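Local coordinates for chemotaxis protein cheA (Thermotoga maritima, PDB 1TQG) that probably relays phosphoryl groups in bacterial chemotaxis signalling, as the histidine phosphotransfer domain of the chemotaxis histidine kinase, at residues 13-18 / 47-51. Sequence-based numbering, arbitrary orientation.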
# COMPACT_ATOMS: atom_id res chain seq x y z
N GLU A 13 7.56 10.16 2.79
CA GLU A 13 7.18 9.66 1.46
C GLU A 13 6.15 8.56 1.57
O GLU A 13 5.16 8.48 0.81
CB GLU A 13 8.41 9.18 0.70
CG GLU A 13 9.35 10.35 0.37
CD GLU A 13 9.12 10.84 -1.04
OE1 GLU A 13 9.60 11.99 -1.25
OE2 GLU A 13 8.55 10.22 -1.97
N THR A 14 6.35 7.61 2.47
CA THR A 14 5.41 6.51 2.66
C THR A 14 4.04 7.03 3.03
O THR A 14 3.03 6.49 2.53
CB THR A 14 5.92 5.64 3.85
OG1 THR A 14 7.13 4.94 3.51
CG2 THR A 14 4.91 4.56 4.25
N LYS A 15 3.95 8.05 3.88
CA LYS A 15 2.64 8.63 4.20
C LYS A 15 1.94 9.20 2.98
O LYS A 15 0.71 9.09 2.95
CB LYS A 15 2.82 9.65 5.30
CG LYS A 15 3.10 8.98 6.61
CD LYS A 15 3.17 9.98 7.78
CE LYS A 15 3.07 9.20 9.06
NZ LYS A 15 1.73 8.93 9.63
N GLU A 16 2.64 9.78 2.04
CA GLU A 16 1.98 10.24 0.84
C GLU A 16 1.29 9.12 0.11
O GLU A 16 0.14 9.24 -0.34
CB GLU A 16 3.03 10.93 -0.06
CG GLU A 16 2.57 11.28 -1.44
CD GLU A 16 3.70 12.03 -2.15
OE1 GLU A 16 4.23 13.05 -1.60
OE2 GLU A 16 3.98 11.48 -3.24
N TYR A 17 1.99 7.97 -0.02
CA TYR A 17 1.45 6.82 -0.73
C TYR A 17 0.32 6.17 0.03
O TYR A 17 -0.68 5.75 -0.57
CB TYR A 17 2.53 5.77 -1.08
CG TYR A 17 3.37 6.32 -2.22
CD1 TYR A 17 2.94 6.37 -3.53
CD2 TYR A 17 4.62 6.89 -1.91
CE1 TYR A 17 3.68 6.90 -4.58
CE2 TYR A 17 5.40 7.43 -2.94
CZ TYR A 17 4.91 7.42 -4.24
OH TYR A 17 5.67 7.94 -5.24
N LEU A 18 0.42 6.13 1.36
CA LEU A 18 -0.70 5.60 2.15
C LEU A 18 -1.91 6.50 2.02
O LEU A 18 -3.04 5.98 1.97
CB LEU A 18 -0.24 5.46 3.61
CG LEU A 18 0.86 4.38 3.86
CD1 LEU A 18 1.37 4.59 5.26
CD2 LEU A 18 0.31 2.99 3.63
N THR A 47 5.02 0.69 -5.17
CA THR A 47 6.00 1.71 -4.79
C THR A 47 6.41 1.51 -3.32
O THR A 47 7.59 1.55 -2.94
CB THR A 47 5.47 3.15 -4.99
OG1 THR A 47 5.37 3.40 -6.39
CG2 THR A 47 6.44 4.18 -4.44
N LEU A 48 5.43 1.29 -2.44
CA LEU A 48 5.76 1.06 -1.01
C LEU A 48 6.64 -0.15 -0.83
O LEU A 48 7.58 -0.11 -0.04
CB LEU A 48 4.46 0.95 -0.22
CG LEU A 48 3.64 2.23 -0.01
CD1 LEU A 48 2.24 1.88 0.45
CD2 LEU A 48 4.36 3.15 0.96
N LYS A 49 6.38 -1.22 -1.57
CA LYS A 49 7.20 -2.42 -1.46
C LYS A 49 8.62 -2.10 -1.82
O LYS A 49 9.59 -2.54 -1.17
CB LYS A 49 6.66 -3.49 -2.41
CG LYS A 49 7.33 -4.87 -2.30
CD LYS A 49 6.91 -5.80 -3.39
CE LYS A 49 7.35 -5.50 -4.80
NZ LYS A 49 7.26 -6.62 -5.78
N GLY A 50 8.80 -1.37 -2.92
CA GLY A 50 10.14 -1.04 -3.35
C GLY A 50 10.88 -0.12 -2.38
O GLY A 50 12.09 -0.27 -2.15
N MET A 51 10.17 0.86 -1.82
CA MET A 51 10.79 1.70 -0.78
C MET A 51 11.23 0.89 0.40
O MET A 51 12.34 1.07 0.94
CB MET A 51 9.74 2.74 -0.37
CG MET A 51 9.46 3.69 -1.51
SD MET A 51 8.18 4.82 -1.00
CE MET A 51 9.10 5.74 0.25
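Helices 3-30 and 35-55 run side by side in nearly opposite directions here: the axes of segments 13-18 and 47-51 make an angle of 161° and approach to 10.5 Å, with Thr14 and Leu48 the closest CA pair at 6.6 Å. Side chains alone bridge the gap.

Start with the aliphatic contacts on the inner side. Leu48 reaches between Thr14, Tyr17 and Leu18: its CD2 lies 3.6 Å from Thr14 CG2 and 3.8 Å from Tyr17 CB, while Leu48 CD1 sits 3.9 Å from Leu18 CD2. Thr14 can be buried among these groups because its hydroxyl is hydrogen-bonded to the carbonyl of Phe10, one turn back in its own helix, and its methyl meets the leucine.

Around the Tyr17 ring the contacts change character. The methyl CG2 of Thr47 makes a CH-pi contact over one ring face, 3.7 Å from the centroid and 17° off the normal. Met51 approaches the same ring obliquely, its SD 5.0 Å from the centroid, in a Met-aromatic contact. Beyond the sulfur the Met51 side chain bends away from the ring (chi3 68°), bringing CE to 3.5 Å from Glu13 CB, so even the acidic residue contributes its aliphatic part.

Deeper in the fold, Leu18 also packs on Ile96 and Thr97 of helix 83-103, and Leu48 on Cys64 of helix 58-75. The contact joins the two arms of the hairpin formed by helices 3-30 and 35-55, and its two leucines carry the packing on to the other two helices, as in the antiparallel four-helix bundle characteristic of Hpt domains.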